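Local coordinates for cytochrome C-type biogenesis protein ccmF (Thermus thermophilus, PDB 6ZMQ) that acts as a membrane-bound cytochrome c heme lyase that binds heme b and probably takes part in transferring heme during cytochrome c maturation, at residues Trp117-Thr122 / Ile148-Phe153; Leu303-Phe307 / Phe329-Phe333; Val28-Leu32 / Phe153-Ala157. All coordinates share one frame; numbering follows the deposited sequence.

Contact 1 of 3, residues Trp117-Thr122 / Ile148-Phe153; sequences WGLLQT and IQVFFF. With PTY (phosphatidylethanolamine), chain E.
The indole of W117 has F152 over one face: F152 CZ comes 3.4 Å from W117 CE2, toward the rim of the ring system. The planes lie 42° apart, an oblique meeting with the phenyl centroid 4.2 Å from that of the five-membered ring. At the edge of the F152 ring, near its plane, sits Q121 CG, 3.6 Å from F152 CE2. The F153 ring has Q149 O in plane at its edge, and its CE2 lies obliquely 4.0 Å from G118 O. W117 swings its ring toward F152 with CG anti to the backbone N (chi1 -161°). The Q121 chain turns about its CB-CG bond (chi2 -74°), and its amide lies across I148, with NE2 3.4 Å from I148 CG2. Beyond it the extended Q149 side chain brings its amide to T122, whose CG2 is 3.6 Å from Q149 NE2. That amide also makes weak hydrogen bonds to S35 and T125. Because G118 has no side chain, the backbones come close here, G118 CA lying 5.7 Å from F152 CA. V150 and F151 instead meet phosphatidylethanolamine, with C41 and C17 of its acyl chains as nearest atoms. Helices 110-129 and 135-157, joined by a short turn, form an antiparallel transmembrane helical hairpin with a buried interface.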
loop_
_atom_site.group_PDB
_atom_site.type_symbol
_atom_site.label_atom_id
_atom_site.label_comp_id
_atom_site.label_asym_id
_atom_site.label_seq_id
_atom_site.Cartn_x
_atom_site.Cartn_y
_atom_site.Cartn_z
ATOM N N TRP A 117 5.008 -0.135 14.486
ATOM C CA TRP A 117 3.715 0.457 14.160
ATOM C C TRP A 117 3.327 1.539 15.163
ATOM O O TRP A 117 2.934 2.651 14.777
ATOM C CB TRP A 117 2.690 -0.675 14.153
ATOM C CG TRP A 117 1.446 -0.417 13.449
ATOM C CD1 TRP A 117 1.036 0.762 12.926
ATOM C CD2 TRP A 117 0.412 -1.366 13.170
ATOM N NE1 TRP A 117 -0.181 0.612 12.338
ATOM C CE2 TRP A 117 -0.591 -0.685 12.467
ATOM C CE3 TRP A 117 0.241 -2.727 13.441
ATOM C CZ2 TRP A 117 -1.759 -1.301 12.050
ATOM C CZ3 TRP A 117 -0.918 -3.348 13.010
ATOM C CH2 TRP A 117 -1.898 -2.633 12.311
ATOM N N GLY A 118 3.411 1.218 16.458
ATOM C CA GLY A 118 3.145 2.202 17.491
ATOM C C GLY A 118 4.171 3.312 17.524
ATOM O O GLY A 118 3.845 4.443 17.881
ATOM N N LEU A 119 5.407 3.024 17.099
ATOM C CA LEU A 119 6.426 4.068 16.997
ATOM C C LEU A 119 6.114 5.069 15.893
ATOM O O LEU A 119 6.253 6.282 16.092
ATOM C CB LEU A 119 7.809 3.456 16.767
ATOM C CG LEU A 119 8.920 4.503 16.790
ATOM C CD1 LEU A 119 9.961 3.979 17.639
ATOM C CD2 LEU A 119 9.550 4.807 15.419
ATOM N N LEU A 120 5.720 4.584 14.716
ATOM C CA LEU A 120 5.381 5.497 13.633
ATOM C C LEU A 120 4.079 6.237 13.917
ATOM O O LEU A 120 3.932 7.393 13.487
ATOM C CB LEU A 120 5.328 4.727 12.310
ATOM C CG LEU A 120 6.664 4.132 11.844
ATOM C CD1 LEU A 120 6.589 3.598 10.420
ATOM C CD2 LEU A 120 7.820 5.131 11.987
ATOM N N GLN A 121 3.183 5.625 14.708
ATOM C CA GLN A 121 2.031 6.339 15.253
ATOM C C GLN A 121 2.453 7.486 16.165
ATOM O O GLN A 121 1.935 8.605 16.043
ATOM C CB GLN A 121 1.132 5.376 16.024
ATOM C CG GLN A 121 -0.176 5.076 15.341
ATOM C CD GLN A 121 -1.142 6.231 15.415
ATOM O OE1 GLN A 121 -1.047 7.103 16.284
ATOM N NE2 GLN A 121 -2.106 6.229 14.518
ATOM N N THR A 122 3.394 7.220 17.085
ATOM C CA THR A 122 3.845 8.257 18.010
ATOM C C THR A 122 4.611 9.365 17.294
ATOM O O THR A 122 4.510 10.539 17.677
ATOM C CB THR A 122 4.713 7.663 19.118
ATOM O OG1 THR A 122 5.770 6.889 18.546
ATOM C CG2 THR A 122 3.909 6.829 20.123
ATOM N N ILE A 148 -5.402 5.656 19.971
ATOM C CA ILE A 148 -4.785 4.684 19.055
ATOM C C ILE A 148 -3.455 4.192 19.623
ATOM O O ILE A 148 -3.147 2.989 19.600
ATOM C CB ILE A 148 -4.601 5.299 17.655
ATOM C CG1 ILE A 148 -5.947 5.597 16.996
ATOM C CG2 ILE A 148 -3.833 4.368 16.727
ATOM C CD1 ILE A 148 -5.811 6.459 15.755
ATOM N N GLN A 149 -2.665 5.128 20.167
ATOM C CA GLN A 149 -1.409 4.781 20.836
ATOM C C GLN A 149 -1.644 3.889 22.050
ATOM O O GLN A 149 -0.871 2.955 22.301
ATOM C CB GLN A 149 -0.676 6.048 21.278
ATOM C CG GLN A 149 -0.217 6.981 20.182
ATOM C CD GLN A 149 0.564 8.156 20.739
ATOM O OE1 GLN A 149 0.746 9.158 20.069
ATOM N NE2 GLN A 149 1.017 8.035 21.980
ATOM N N VAL A 150 -2.706 4.174 22.816
ATOM C CA VAL A 150 -3.060 3.365 23.981
ATOM C C VAL A 150 -3.479 1.962 23.558
ATOM O O VAL A 150 -3.116 0.982 24.219
ATOM C CB VAL A 150 -4.130 4.093 24.826
ATOM C CG1 VAL A 150 -4.999 3.153 25.651
ATOM C CG2 VAL A 150 -3.444 5.025 25.761
ATOM N N PHE A 151 -4.174 1.830 22.414
ATOM C CA PHE A 151 -4.500 0.493 21.906
ATOM C C PHE A 151 -3.251 -0.272 21.496
ATOM O O PHE A 151 -3.130 -1.457 21.808
ATOM C CB PHE A 151 -5.455 0.512 20.714
ATOM C CG PHE A 151 -5.717 -0.884 20.163
ATOM C CD1 PHE A 151 -6.337 -1.846 20.955
ATOM C CD2 PHE A 151 -5.262 -1.258 18.907
ATOM C CE1 PHE A 151 -6.560 -3.133 20.475
ATOM C CE2 PHE A 151 -5.480 -2.543 18.419
ATOM C CZ PHE A 151 -6.129 -3.481 19.206
ATOM N N PHE A 152 -2.318 0.391 20.795
ATOM C CA PHE A 152 -1.106 -0.295 20.333
ATOM C C PHE A 152 -0.217 -0.718 21.492
ATOM O O PHE A 152 0.289 -1.843 21.515
ATOM C CB PHE A 152 -0.307 0.582 19.369
ATOM C CG PHE A 152 -0.827 0.558 17.977
ATOM C CD1 PHE A 152 -1.236 -0.636 17.401
ATOM C CD2 PHE A 152 -0.893 1.725 17.236
ATOM C CE1 PHE A 152 -1.721 -0.659 16.114
ATOM C CE2 PHE A 152 -1.376 1.708 15.945
ATOM C CZ PHE A 152 -1.793 0.518 15.390
ATOM N N PHE A 153 -0.071 0.136 22.497
ATOM C CA PHE A 153 0.820 -0.233 23.585
ATOM C C PHE A 153 0.121 -1.102 24.630
ATOM O O PHE A 153 0.783 -1.901 25.297
ATOM C CB PHE A 153 1.454 1.025 24.171
ATOM C CG PHE A 153 2.562 1.570 23.304
ATOM C CD1 PHE A 153 3.834 1.027 23.375
ATOM C CD2 PHE A 153 2.316 2.564 22.365
ATOM C CE1 PHE A 153 4.855 1.495 22.562
ATOM C CE2 PHE A 153 3.334 3.042 21.547
ATOM C CZ PHE A 153 4.600 2.499 21.650
HETATM C C1 PTY E . -8.968 -12.195 25.645
HETATM C C2 PTY E . -10.421 -19.197 25.337
HETATM C C3 PTY E . -10.418 -18.160 24.214
HETATM O O4 PTY E . -7.595 -11.940 25.575
HETATM C C5 PTY E . -9.457 -13.339 23.441
HETATM C C6 PTY E . -9.665 -12.067 24.286
HETATM O O7 PTY E . -9.260 -10.898 23.594
HETATM C C8 PTY E . -10.120 -9.777 23.707
HETATM O O10 PTY E . -11.061 -9.834 24.424
HETATM C C11 PTY E . -9.875 -8.477 22.914
HETATM C C12 PTY E . -10.822 -7.330 23.332
HETATM C C13 PTY E . -11.015 -6.268 22.229
HETATM C C14 PTY E . -10.968 -4.819 22.743
HETATM C C15 PTY E . -10.396 -3.852 21.693
HETATM C C16 PTY E . -10.964 -2.425 21.803
HETATM C C17 PTY E . -9.836 -1.406 22.041
HETATM C C18 PTY E . -10.151 -0.009 21.487
HETATM C C19 PTY E . -9.093 1.001 21.949
HETATM C C20 PTY E . -9.569 2.441 21.709
HETATM C C21 PTY E . -8.847 3.421 22.643
HETATM C C22 PTY E . -9.813 4.491 23.170
HETATM C C23 PTY E . -9.981 5.625 22.152
HETATM C C24 PTY E . -10.831 6.756 22.744
HETATM C C25 PTY E . -10.837 7.995 21.842
HETATM C C26 PTY E . -12.263 8.299 21.378
HETATM C C27 PTY E . -12.500 9.807 21.308
HETATM C C28 PTY E . -13.695 10.064 20.394
HETATM C C29 PTY E . -14.348 11.404 20.712
HETATM C C30 PTY E . -7.076 -11.485 26.795
HETATM C C31 PTY E . -7.230 -10.012 27.177
HETATM O O30 PTY E . -6.537 -12.238 27.537
HETATM C C32 PTY E . -6.735 -9.136 26.024
HETATM C C33 PTY E . -7.101 -7.666 26.240
HETATM C C34 PTY E . -6.383 -6.803 25.198
HETATM C C35 PTY E . -6.798 -5.338 25.352
HETATM C C36 PTY E . -5.689 -4.402 24.864
HETATM C C37 PTY E . -5.772 -3.076 25.620
HETATM C C38 PTY E . -6.021 -1.934 24.633
HETATM C C39 PTY E . -6.313 -0.625 25.370
HETATM C C40 PTY E . -7.806 -0.308 25.274
HETATM C C41 PTY E . -8.093 1.133 25.698
HETATM C C42 PTY E . -8.418 1.181 27.191
HETATM C C43 PTY E . -9.228 2.438 27.494
HETATM C C44 PTY E . -8.314 3.454 28.169
HETATM P P1 PTY E . -10.131 -15.602 24.701
HETATM O O11 PTY E . -9.523 -17.126 24.521
HETATM O O12 PTY E . -11.433 -15.494 23.944
HETATM O O13 PTY E . -10.417 -15.392 26.167
HETATM O O14 PTY E . -9.048 -14.452 24.202
HETATM N N1 PTY E . -11.768 -19.334 25.861
#

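Contact 2 of 3, residues Leu303-Phe307 / Phe329-Phe333; sequences LLGTF and FLGFF. With PTY (phosphatidylethanolamine), chain E.
Two successive transmembrane helices, 288-307 and 325-345, meet through their antiparallel segments 303-307 and 329-333, and F307, L303 and L304 of the first pack against F329, F332 and F333 of the second. The short segment axes approach to 10.6 Å, so the gap is bridged by side chains. At one end the F307 and F329 rings form an offset stack, their planes 12° apart and their centroids separated by 4.7 Å. The displacement carries F329 CB over the centre of the F307 face as a CH-pi contact, while F307 CD1 lies over the F329 face toward its rim. L303 sits in the middle, and both of its methyl groups press on F332, CD1 and CD2 each lying 3.6 Å from F332 CD2. Its CD1 also meets the edge of the F329 ring, 3.8 Å from F329 CE2, whereas its CD2 packs on CA and CB of F333, near the plane of that ring. With CG anti to the backbone N (chi1 170°), the L303 fork reaches across to all three phenylalanines. At the other end L304 CD2 stands over the centre of the F333 face, 3.7 Å from the ring centroid and 11° off the normal.

Neighbouring helices close round this row of rings: F329 meets W117 and takes F151 edge-to-face, and F332 stacks on F151. The CD1 side of F332 lies 3.9 Å from C18 of a phosphatidylethanolamine, whose C16 lies near the backbone of G331. Every group that touches across this interface is a hydrocarbon, so dispersion and the fit of methyls against ring faces and edges hold the two helices together, chemistry suited to a lipid-lined setting within the membrane.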
loop_
_atom_site.group_PDB
_atom_site.type_symbol
_atom_site.label_atom_id
_atom_site.label_comp_id
_atom_site.label_asym_id
_atom_site.label_seq_id
_atom_site.Cartn_x
_atom_site.Cartn_y
_atom_site.Cartn_z
ATOM N N LEU A 303 -6.220 0.085 8.726
ATOM C CA LEU A 303 -5.952 -0.688 9.943
ATOM C C LEU A 303 -5.987 -2.189 9.679
ATOM O O LEU A 303 -5.013 -2.908 9.944
ATOM C CB LEU A 303 -6.959 -0.341 11.041
ATOM C CG LEU A 303 -6.865 -1.309 12.231
ATOM C CD1 LEU A 303 -5.645 -1.047 13.125
ATOM C CD2 LEU A 303 -8.159 -1.341 13.001
ATOM N N LEU A 304 -7.113 -2.669 9.138
ATOM C CA LEU A 304 -7.273 -4.105 8.936
ATOM C C LEU A 304 -6.414 -4.623 7.781
ATOM O O LEU A 304 -6.155 -5.829 7.695
ATOM C CB LEU A 304 -8.753 -4.446 8.727
ATOM C CG LEU A 304 -9.278 -5.754 9.353
ATOM C CD1 LEU A 304 -8.570 -6.087 10.673
ATOM C CD2 LEU A 304 -10.798 -5.713 9.585
ATOM N N GLY A 305 -5.970 -3.738 6.887
ATOM C CA GLY A 305 -5.005 -4.129 5.874
ATOM C C GLY A 305 -3.584 -4.187 6.396
ATOM O O GLY A 305 -2.781 -4.997 5.923
ATOM N N THR A 306 -3.240 -3.324 7.359
ATOM C CA THR A 306 -1.880 -3.349 7.882
ATOM C C THR A 306 -1.703 -4.487 8.877
ATOM O O THR A 306 -0.593 -5.005 9.039
ATOM C CB THR A 306 -1.524 -2.027 8.557
ATOM O OG1 THR A 306 -2.641 -1.550 9.310
ATOM C CG2 THR A 306 -1.204 -0.980 7.522
ATOM N N PHE A 307 -2.783 -4.870 9.567
ATOM C CA PHE A 307 -2.725 -6.024 10.457
ATOM C C PHE A 307 -2.600 -7.336 9.682
ATOM O O PHE A 307 -1.993 -8.289 10.188
ATOM C CB PHE A 307 -3.964 -6.008 11.367
ATOM C CG PHE A 307 -4.357 -7.348 11.935
ATOM C CD1 PHE A 307 -3.608 -7.941 12.942
ATOM C CD2 PHE A 307 -5.506 -7.988 11.496
ATOM C CE1 PHE A 307 -3.979 -9.166 13.478
ATOM C CE2 PHE A 307 -5.887 -9.217 12.030
ATOM C CZ PHE A 307 -5.118 -9.805 13.021
ATOM N N PHE A 329 -7.762 -6.553 17.496
ATOM C CA PHE A 329 -7.783 -5.730 16.289
ATOM C C PHE A 329 -9.179 -5.647 15.682
ATOM O O PHE A 329 -9.544 -4.604 15.127
ATOM C CB PHE A 329 -6.780 -6.270 15.273
ATOM C CG PHE A 329 -5.420 -5.662 15.412
ATOM C CD1 PHE A 329 -4.487 -6.218 16.278
ATOM C CD2 PHE A 329 -5.100 -4.488 14.744
ATOM C CE1 PHE A 329 -3.233 -5.647 16.432
ATOM C CE2 PHE A 329 -3.858 -3.905 14.902
ATOM C CZ PHE A 329 -2.920 -4.488 15.743
ATOM N N LEU A 330 -9.987 -6.708 15.826
ATOM C CA LEU A 330 -11.375 -6.669 15.371
ATOM C C LEU A 330 -12.205 -5.704 16.212
ATOM O O LEU A 330 -13.001 -4.928 15.665
ATOM C CB LEU A 330 -11.966 -8.084 15.401
ATOM C CG LEU A 330 -13.412 -8.371 14.985
ATOM C CD1 LEU A 330 -13.461 -9.626 14.137
ATOM C CD2 LEU A 330 -14.294 -8.555 16.213
ATOM N N GLY A 331 -12.007 -5.723 17.538
ATOM C CA GLY A 331 -12.664 -4.750 18.404
ATOM C C GLY A 331 -12.235 -3.316 18.142
ATOM O O GLY A 331 -13.051 -2.393 18.201
ATOM N N PHE A 332 -10.955 -3.120 17.813
ATOM C CA PHE A 332 -10.446 -1.791 17.475
ATOM C C PHE A 332 -11.046 -1.281 16.163
ATOM O O PHE A 332 -11.410 -0.100 16.059
ATOM C CB PHE A 332 -8.918 -1.830 17.393
ATOM C CG PHE A 332 -8.280 -0.480 17.219
ATOM C CD1 PHE A 332 -8.707 0.613 17.958
ATOM C CD2 PHE A 332 -7.276 -0.295 16.285
ATOM C CE1 PHE A 332 -8.113 1.865 17.781
ATOM C CE2 PHE A 332 -6.686 0.950 16.089
ATOM C CZ PHE A 332 -7.103 2.029 16.839
ATOM N N PHE A 333 -11.142 -2.160 15.152
ATOM C CA PHE A 333 -11.753 -1.831 13.859
ATOM C C PHE A 333 -13.222 -1.451 14.014
ATOM O O PHE A 333 -13.697 -0.478 13.401
ATOM C CB PHE A 333 -11.598 -3.034 12.912
ATOM C CG PHE A 333 -12.338 -2.904 11.588
ATOM C CD1 PHE A 333 -11.754 -2.219 10.533
ATOM C CD2 PHE A 333 -13.593 -3.491 11.387
ATOM C CE1 PHE A 333 -12.402 -2.097 9.309
ATOM C CE2 PHE A 333 -14.249 -3.361 10.171
ATOM C CZ PHE A 333 -13.650 -2.665 9.131
HETATM C C1 PTY E . -8.968 -12.195 25.645
HETATM C C2 PTY E . -10.421 -19.197 25.337
HETATM C C3 PTY E . -10.418 -18.160 24.214
HETATM O O4 PTY E . -7.595 -11.940 25.575
HETATM C C5 PTY E . -9.457 -13.339 23.441
HETATM C C6 PTY E . -9.665 -12.067 24.286
HETATM O O7 PTY E . -9.260 -10.898 23.594
HETATM C C8 PTY E . -10.120 -9.777 23.707
HETATM O O10 PTY E . -11.061 -9.834 24.424
HETATM C C11 PTY E . -9.875 -8.477 22.914
HETATM C C12 PTY E . -10.822 -7.330 23.332
HETATM C C13 PTY E . -11.015 -6.268 22.229
HETATM C C14 PTY E . -10.968 -4.819 22.743
HETATM C C15 PTY E . -10.396 -3.852 21.693
HETATM C C16 PTY E . -10.964 -2.425 21.803
HETATM C C17 PTY E . -9.836 -1.406 22.041
HETATM C C18 PTY E . -10.151 -0.009 21.487
HETATM C C19 PTY E . -9.093 1.001 21.949
HETATM C C20 PTY E . -9.569 2.441 21.709
HETATM C C21 PTY E . -8.847 3.421 22.643
HETATM C C22 PTY E . -9.813 4.491 23.170
HETATM C C23 PTY E . -9.981 5.625 22.152
HETATM C C24 PTY E . -10.831 6.756 22.744
HETATM C C25 PTY E . -10.837 7.995 21.842
HETATM C C26 PTY E . -12.263 8.299 21.378
HETATM C C27 PTY E . -12.500 9.807 21.308
HETATM C C28 PTY E . -13.695 10.064 20.394
HETATM C C29 PTY E . -14.348 11.404 20.712
HETATM C C30 PTY E . -7.076 -11.485 26.795
HETATM C C31 PTY E . -7.230 -10.012 27.177
HETATM O O30 PTY E . -6.537 -12.238 27.537
HETATM C C32 PTY E . -6.735 -9.136 26.024
HETATM C C33 PTY E . -7.101 -7.666 26.240
HETATM C C34 PTY E . -6.383 -6.803 25.198
HETATM C C35 PTY E . -6.798 -5.338 25.352
HETATM C C36 PTY E . -5.689 -4.402 24.864
HETATM C C37 PTY E . -5.772 -3.076 25.620
HETATM C C38 PTY E . -6.021 -1.934 24.633
HETATM C C39 PTY E . -6.313 -0.625 25.370
HETATM C C40 PTY E . -7.806 -0.308 25.274
HETATM C C41 PTY E . -8.093 1.133 25.698
HETATM C C42 PTY E . -8.418 1.181 27.191
HETATM C C43 PTY E . -9.228 2.438 27.494
HETATM C C44 PTY E . -8.314 3.454 28.169
HETATM P P1 PTY E . -10.131 -15.602 24.701
HETATM O O11 PTY E . -9.523 -17.126 24.521
HETATM O O12 PTY E . -11.433 -15.494 23.944
HETATM O O13 PTY E . -10.417 -15.392 26.167
HETATM O O14 PTY E . -9.048 -14.452 24.202
HETATM N N1 PTY E . -11.768 -19.334 25.861
#

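Contact 3 of 3, residues Val28-Leu32 / Phe153-Ala157; sequences VSLAL and FGVMA. With PTY (phosphatidylethanolamine), chain E.
A31 and V28 pack on F153 in the buried part of the contact, which M156 completes. A31 CB stands over the centre of the phenyl face, 4.0 Å from the centroid and 12° off the normal, a CH-pi contact. V28 CB lies in plane at the ring's edge, 4.0 Å from F153 CD1. M156, three residues on from F153 along the chain, takes the opposite face: it runs out extended and then bends at its last torsion (chi3 -45°), laying CE toward the rim of the ring. Its SD is 3.8 Å from V28 CG1. The ring is thus held on both faces and at an edge, buried where helix 20-47, the first transmembrane helix, meets helix 135-157; segments 28-32 and 153-157 run antiparallel at 147°. A68 of helix 61-81 and T122 of helix 110-129 add to the surroundings of F153. The more open side is that of L32 and A157, both partly exposed. There L32 CB is 4.1 Å from F153 CB, and L32 CD1 meets A157 CB at 4.1 Å. G154 offers only backbone to L32, its N lying 4.2 Å from L32 CG, and its carbonyl carbon is 3.9 Å from C36 of a phosphatidylethanolamine acyl chain.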
loop_
_atom_site.group_PDB
_atom_site.type_symbol
_atom_site.label_atom_id
_atom_site.label_comp_id
_atom_site.label_asym_id
_atom_site.label_seq_id
_atom_site.Cartn_x
_atom_site.Cartn_y
_atom_site.Cartn_z
ATOM N N VAL A 28 7.741 0.340 26.677
ATOM C CA VAL A 28 6.330 0.156 26.320
ATOM C C VAL A 28 5.417 0.551 27.484
ATOM O O VAL A 28 4.354 1.149 27.265
ATOM C CB VAL A 28 6.032 -1.270 25.773
ATOM C CG1 VAL A 28 7.017 -1.666 24.709
ATOM C CG2 VAL A 28 5.978 -2.373 26.829
ATOM N N SER A 29 5.849 0.316 28.737
ATOM C CA SER A 29 5.013 0.661 29.882
ATOM C C SER A 29 4.960 2.168 30.095
ATOM O O SER A 29 3.888 2.728 30.354
ATOM C CB SER A 29 5.515 -0.048 31.138
ATOM O OG SER A 29 5.887 -1.391 30.866
ATOM N N LEU A 30 6.109 2.842 29.995
ATOM C CA LEU A 30 6.157 4.284 30.174
ATOM C C LEU A 30 5.461 4.999 29.021
ATOM O O LEU A 30 4.790 6.005 29.241
ATOM C CB LEU A 30 7.617 4.721 30.330
ATOM C CG LEU A 30 8.009 5.963 31.129
ATOM C CD1 LEU A 30 7.042 6.254 32.277
ATOM C CD2 LEU A 30 9.401 5.724 31.677
ATOM N N ALA A 31 5.531 4.439 27.802
ATOM C CA ALA A 31 4.788 4.989 26.664
ATOM C C ALA A 31 3.290 4.813 26.837
ATOM O O ALA A 31 2.516 5.710 26.475
ATOM C CB ALA A 31 5.233 4.331 25.351
ATOM N N LEU A 32 2.875 3.656 27.369
ATOM C CA LEU A 32 1.477 3.415 27.696
ATOM C C LEU A 32 0.986 4.390 28.763
ATOM O O LEU A 32 -0.144 4.885 28.688
ATOM C CB LEU A 32 1.315 1.981 28.183
ATOM C CG LEU A 32 -0.061 1.309 28.129
ATOM C CD1 LEU A 32 0.011 -0.063 28.774
ATOM C CD2 LEU A 32 -1.179 2.127 28.722
ATOM N N PHE A 153 -0.071 0.136 22.497
ATOM C CA PHE A 153 0.820 -0.233 23.585
ATOM C C PHE A 153 0.121 -1.102 24.630
ATOM O O PHE A 153 0.783 -1.901 25.297
ATOM C CB PHE A 153 1.454 1.025 24.171
ATOM C CG PHE A 153 2.562 1.570 23.304
ATOM C CD1 PHE A 153 3.834 1.027 23.375
ATOM C CD2 PHE A 153 2.316 2.564 22.365
ATOM C CE1 PHE A 153 4.855 1.495 22.562
ATOM C CE2 PHE A 153 3.334 3.042 21.547
ATOM C CZ PHE A 153 4.600 2.499 21.650
ATOM N N GLY A 154 -1.208 -1.004 24.756
ATOM C CA GLY A 154 -1.951 -2.009 25.501
ATOM C C GLY A 154 -1.882 -3.386 24.866
ATOM O O GLY A 154 -1.561 -4.370 25.536
ATOM N N VAL A 155 -2.094 -3.462 23.542
ATOM C CA VAL A 155 -2.046 -4.740 22.827
ATOM C C VAL A 155 -0.602 -5.224 22.687
ATOM O O VAL A 155 -0.347 -6.342 22.233
ATOM C CB VAL A 155 -2.747 -4.622 21.453
ATOM C CG1 VAL A 155 -1.823 -4.067 20.358
ATOM C CG2 VAL A 155 -3.381 -5.938 21.023
ATOM N N MET A 156 0.361 -4.334 22.931
ATOM C CA MET A 156 1.755 -4.728 23.049
ATOM C C MET A 156 2.122 -5.128 24.479
ATOM O O MET A 156 3.131 -5.804 24.687
ATOM C CB MET A 156 2.633 -3.573 22.580
ATOM C CG MET A 156 4.015 -3.934 22.056
ATOM S SD MET A 156 4.876 -2.406 21.629
ATOM C CE MET A 156 3.599 -1.509 20.731
ATOM N N ALA A 157 1.374 -4.668 25.488
ATOM C CA ALA A 157 1.785 -4.947 26.858
ATOM C C ALA A 157 1.061 -6.113 27.518
ATOM O O ALA A 157 1.734 -6.974 28.094
ATOM C CB ALA A 157 1.604 -3.714 27.747
HETATM C C1 PTY E . -8.968 -12.195 25.645
HETATM C C2 PTY E . -10.421 -19.197 25.337
HETATM C C3 PTY E . -10.418 -18.160 24.214
HETATM O O4 PTY E . -7.595 -11.940 25.575
HETATM C C5 PTY E . -9.457 -13.339 23.441
HETATM C C6 PTY E . -9.665 -12.067 24.286
HETATM O O7 PTY E . -9.260 -10.898 23.594
HETATM C C8 PTY E . -10.120 -9.777 23.707
HETATM O O10 PTY E . -11.061 -9.834 24.424
HETATM C C11 PTY E . -9.875 -8.477 22.914
HETATM C C12 PTY E . -10.822 -7.330 23.332
HETATM C C13 PTY E . -11.015 -6.268 22.229
HETATM C C14 PTY E . -10.968 -4.819 22.743
HETATM C C15 PTY E . -10.396 -3.852 21.693
HETATM C C16 PTY E . -10.964 -2.425 21.803
HETATM C C17 PTY E . -9.836 -1.406 22.041
HETATM C C18 PTY E . -10.151 -0.009 21.487
HETATM C C19 PTY E . -9.093 1.001 21.949
HETATM C C20 PTY E . -9.569 2.441 21.709
HETATM C C21 PTY E . -8.847 3.421 22.643
HETATM C C22 PTY E . -9.813 4.491 23.170
HETATM C C23 PTY E . -9.981 5.625 22.152
HETATM C C24 PTY E . -10.831 6.756 22.744
HETATM C C25 PTY E . -10.837 7.995 21.842
HETATM C C26 PTY E . -12.263 8.299 21.378
HETATM C C27 PTY E . -12.500 9.807 21.308
HETATM C C28 PTY E . -13.695 10.064 20.394
HETATM C C29 PTY E . -14.348 11.404 20.712
HETATM C C30 PTY E . -7.076 -11.485 26.795
HETATM C C31 PTY E . -7.230 -10.012 27.177
HETATM O O30 PTY E . -6.537 -12.238 27.537
HETATM C C32 PTY E . -6.735 -9.136 26.024
HETATM C C33 PTY E . -7.101 -7.666 26.240
HETATM C C34 PTY E . -6.383 -6.803 25.198
HETATM C C35 PTY E . -6.798 -5.338 25.352
HETATM C C36 PTY E . -5.689 -4.402 24.864
HETATM C C37 PTY E . -5.772 -3.076 25.620
HETATM C C38 PTY E . -6.021 -1.934 24.633
HETATM C C39 PTY E . -6.313 -0.625 25.370
HETATM C C40 PTY E . -7.806 -0.308 25.274
HETATM C C41 PTY E . -8.093 1.133 25.698
HETATM C C42 PTY E . -8.418 1.181 27.191
HETATM C C43 PTY E . -9.228 2.438 27.494
HETATM C C44 PTY E . -8.314 3.454 28.169
HETATM P P1 PTY E . -10.131 -15.602 24.701
HETATM O O11 PTY E . -9.523 -17.126 24.521
HETATM O O12 PTY E . -11.433 -15.494 23.944
HETATM O O13 PTY E . -10.417 -15.392 26.167
HETATM O O14 PTY E . -9.048 -14.452 24.202
HETATM N N1 PTY E . -11.768 -19.334 25.861
#

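Overall arrangement
Helix 135-157 carries one side of both contact 1 and contact 3, and F153 belongs to both, so helices 20-47 and 110-129 are tied to a common partner. Contact 2 joins another pair, yet it touches contact 1 through W117 against F307 and F329, and through F151 against F332. Contacts 1 and 3 are buried, though contact 3 lies farther out, about 26 Å from the chain centre to its own; contact 2, at about 15 Å, is only partly buried. Their chemistry differs as well: contact 1 includes glutamine amides, contact 2 is phenylalanine and leucine, and contact 3 sets valine, alanine, leucine and methionine round one phenyl ring. One phosphatidylethanolamine touches all three.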